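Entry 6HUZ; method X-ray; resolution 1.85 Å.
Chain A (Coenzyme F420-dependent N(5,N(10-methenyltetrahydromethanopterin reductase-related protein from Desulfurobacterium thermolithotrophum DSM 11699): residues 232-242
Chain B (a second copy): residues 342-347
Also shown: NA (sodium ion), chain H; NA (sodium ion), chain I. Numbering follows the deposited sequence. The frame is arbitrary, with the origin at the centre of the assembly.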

# COMPACT_ATOMS: atom_id res chain seq x y z
N ARG A 232 -10.53 15.07 6.25
CA ARG A 232 -9.13 14.61 6.10
C ARG A 232 -8.97 13.26 6.76
O ARG A 232 -8.35 12.35 6.21
CB ARG A 232 -8.18 15.62 6.78
CG ARG A 232 -6.72 15.18 6.82
CD ARG A 232 -5.92 15.56 5.60
NE ARG A 232 -4.50 15.39 5.90
CZ ARG A 232 -3.72 16.35 6.37
NH1 ARG A 232 -2.45 16.10 6.65
NH2 ARG A 232 -4.20 17.57 6.58
N SER A 233 -9.54 13.12 7.96
CA SER A 233 -9.45 11.86 8.70
C SER A 233 -10.00 10.71 7.86
O SER A 233 -9.44 9.62 7.87
CB SER A 233 -10.19 11.97 10.03
OG SER A 233 -11.59 12.12 9.85
N MET A 234 -11.11 10.94 7.14
CA MET A 234 -11.70 9.90 6.31
C MET A 234 -10.82 9.60 5.15
O MET A 234 -10.62 8.43 4.82
CB MET A 234 -13.10 10.34 5.84
CG MET A 234 -14.05 10.44 6.98
SD MET A 234 -15.61 11.16 6.51
CE MET A 234 -16.30 9.80 5.47
N THR A 235 -10.26 10.64 4.53
CA THR A 235 -9.35 10.44 3.40
C THR A 235 -8.10 9.63 3.81
O THR A 235 -7.72 8.67 3.13
CB THR A 235 -8.95 11.80 2.83
OG1 THR A 235 -10.12 12.45 2.36
CG2 THR A 235 -7.91 11.68 1.68
N GLU A 236 -7.47 9.98 4.92
CA GLU A 236 -6.26 9.27 5.35
C GLU A 236 -6.56 7.85 5.74
O GLU A 236 -5.72 7.00 5.52
CB GLU A 236 -5.57 10.00 6.51
CG GLU A 236 -5.00 11.33 6.08
CD GLU A 236 -4.06 11.97 7.07
OE1 GLU A 236 -4.00 11.51 8.24
OE2 GLU A 236 -3.40 12.95 6.68
N PHE A 237 -7.74 7.59 6.33
CA PHE A 237 -8.12 6.23 6.71
C PHE A 237 -8.24 5.40 5.40
O PHE A 237 -7.70 4.31 5.32
CB PHE A 237 -9.50 6.21 7.43
CG PHE A 237 -9.95 4.78 7.64
CD1 PHE A 237 -9.49 4.04 8.71
CD2 PHE A 237 -10.80 4.17 6.72
CE1 PHE A 237 -9.86 2.70 8.85
CE2 PHE A 237 -11.18 2.84 6.88
CZ PHE A 237 -10.70 2.11 7.94
N GLN A 238 -8.94 5.94 4.38
CA GLN A 238 -9.11 5.25 3.09
C GLN A 238 -7.76 4.95 2.43
O GLN A 238 -7.57 3.84 1.95
CB GLN A 238 -9.97 6.09 2.14
CG GLN A 238 -11.44 6.12 2.55
CD GLN A 238 -12.14 4.81 2.31
OE1 GLN A 238 -11.95 4.13 1.27
NE2 GLN A 238 -12.98 4.40 3.26
N ILE A 239 -6.81 5.89 2.43
CA ILE A 239 -5.47 5.64 1.83
C ILE A 239 -4.77 4.51 2.61
O ILE A 239 -4.32 3.55 2.01
CB ILE A 239 -4.59 6.92 1.89
CG1 ILE A 239 -5.18 8.00 0.96
CG2 ILE A 239 -3.09 6.62 1.51
CD1 ILE A 239 -4.72 9.36 1.28
N ALA A 240 -4.70 4.64 3.94
CA ALA A 240 -4.04 3.64 4.77
C ALA A 240 -4.63 2.27 4.58
O ALA A 240 -3.90 1.30 4.41
CB ALA A 240 -4.11 4.04 6.25
N GLN A 241 -5.97 2.17 4.60
CA GLN A 241 -6.62 0.90 4.45
C GLN A 241 -6.36 0.28 3.12
O GLN A 241 -6.12 -0.91 3.09
CB GLN A 241 -8.16 1.02 4.63
CG GLN A 241 -8.85 -0.36 4.61
CD GLN A 241 -10.37 -0.30 4.71
OE1 GLN A 241 -10.97 -0.92 5.58
NE2 GLN A 241 -11.03 0.41 3.82
N SER A 242 -6.52 1.03 2.01
CA SER A 242 -6.35 0.46 0.68
C SER A 242 -4.98 -0.17 0.56
O SER A 242 -4.87 -1.32 0.13
CB SER A 242 -6.47 1.54 -0.42
OG SER A 242 -7.80 2.04 -0.58
NA NA H . -9.81 2.09 1.43
NA NA I . -2.83 13.96 9.43
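Chain B, residues 342-347: ESWKKF

The contact between the two copies is centred on F237(A), whose ring packs against both W344(B) and F347(B). Its CA-to-CB bond points toward chain B, and with chi1 in the t well the ring reaches both aromatic neighbours. F237(A) CD2 lies 3.4 Å from F347(B) CD1, and F237(A) CZ lies 3.5 Å from W344(B) CE2. The two pairings differ in geometry. F237(A) presents its edge to the face of W344(B), with the centroid of the six-membered ring 4.5 Å from that of the phenyl ring and the planes at 53°. Toward F347(B) the ring is oblique, with centroids 5.0 Å apart and planes at 42°; here F347(B) CB sits over one face of F237(A), 4.1 Å from the centroid of its ring, in a CH-pi contact.

Chain B approaches this helix with the last part of a helix that begins earlier in the chain. Residues 342-347 keep helical phi/psi values as far as they can be measured, but the hydrogen bonds from K346(B) N to S343(B) O (3.1 Å) and from F347(B) N to W344(B) O (3.0 Å) span three residues rather than four. Chain A, by contrast, is regular alpha-helix throughout 232-242. The direction of the packing follows from the partners: S343(B) and W344(B) lie against F237(A) and Q241(A), whereas K346(B) and F347(B) reach S233(A) and M234(A), so chain B advances as chain A recedes. The nearest CA atoms across the stretches are those of M234(A) and F347(B), 4.8 Å apart.

F347(B), the residue with the largest covered area, extends the apolar surface onto M234(A). M234(A) CB packs 3.6 Å from F347(B) CE1, while M234(A) SD lies 5.2 Å from the centroid of the F347(B) ring, in an oblique sulfur-aromatic contact. At the edge of the same ring, M234(A) O is 3.5 Å from F347(B) CE1.

Polar groups border this apolar centre without forming a hydrogen bond between the stretches. Q241(A) OE1 approaches W344(B) CZ2 to 3.1 Å, and Q238(A) NE2 lies 3.4 Å from F347(B) CZ. Q238(A) also binds the sodium ion of chain H, with Q238(A) O 2.9 Å and Q238(A) OE1 3.0 Å from that NA. Near the start of the chain A stretch, S233(A) CB meets K346(B) O at 3.7 Å, while the CA-to-CB bond of K346(B) points sideways and the end of its side chain leads away.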

# COMPACT_ATOMS: atom_id res chain seq x y z
N GLU B 342 -10.28 -0.07 17.28
CA GLU B 342 -9.63 1.23 17.44
C GLU B 342 -9.23 1.89 16.08
O GLU B 342 -9.16 3.12 15.99
CB GLU B 342 -8.40 1.08 18.35
CG GLU B 342 -7.88 2.39 18.91
CD GLU B 342 -6.62 2.23 19.74
OE1 GLU B 342 -6.57 1.28 20.56
OE2 GLU B 342 -5.69 3.04 19.57
N SER B 343 -8.99 1.07 15.03
CA SER B 343 -8.61 1.54 13.69
C SER B 343 -9.76 2.24 12.97
O SER B 343 -9.60 3.38 12.53
CB SER B 343 -8.17 0.36 12.82
OG SER B 343 -7.85 0.81 11.51
N TRP B 344 -10.89 1.55 12.81
CA TRP B 344 -12.06 2.08 12.13
C TRP B 344 -12.63 3.33 12.78
O TRP B 344 -13.24 4.14 12.09
CB TRP B 344 -13.13 1.01 11.99
CG TRP B 344 -13.00 0.27 10.71
CD1 TRP B 344 -12.27 -0.87 10.48
CD2 TRP B 344 -13.56 0.65 9.44
NE1 TRP B 344 -12.37 -1.24 9.16
CE2 TRP B 344 -13.16 -0.33 8.50
CE3 TRP B 344 -14.36 1.72 9.02
CZ2 TRP B 344 -13.54 -0.25 7.15
CZ3 TRP B 344 -14.74 1.78 7.68
CH2 TRP B 344 -14.33 0.81 6.77
N LYS B 345 -12.42 3.49 14.10
CA LYS B 345 -12.89 4.66 14.84
C LYS B 345 -12.31 5.94 14.23
O LYS B 345 -13.00 6.97 14.19
CB LYS B 345 -12.47 4.55 16.30
CG LYS B 345 -13.08 5.61 17.21
CD LYS B 345 -12.57 5.52 18.65
CE LYS B 345 -12.21 4.13 19.12
NZ LYS B 345 -11.28 4.15 20.28
N LYS B 346 -11.04 5.87 13.74
CA LYS B 346 -10.37 7.01 13.11
C LYS B 346 -11.14 7.50 11.87
O LYS B 346 -11.08 8.68 11.54
CB LYS B 346 -8.91 6.66 12.76
CG LYS B 346 -8.00 6.52 13.98
CD LYS B 346 -6.60 6.02 13.61
CE LYS B 346 -5.95 5.26 14.75
NZ LYS B 346 -5.79 6.09 15.98
N PHE B 347 -11.86 6.60 11.19
CA PHE B 347 -12.63 7.00 10.01
C PHE B 347 -13.70 8.00 10.51
O PHE B 347 -14.80 8.10 9.97
CB PHE B 347 -13.27 5.77 9.35
CG PHE B 347 -13.84 5.96 7.96
CD1 PHE B 347 -13.12 6.63 6.98
CD2 PHE B 347 -15.07 5.41 7.61
CE1 PHE B 347 -13.63 6.77 5.70
CE2 PHE B 347 -15.58 5.56 6.33
CZ PHE B 347 -14.85 6.24 5.38
O HOH W 1 -4.50 15.98 10.26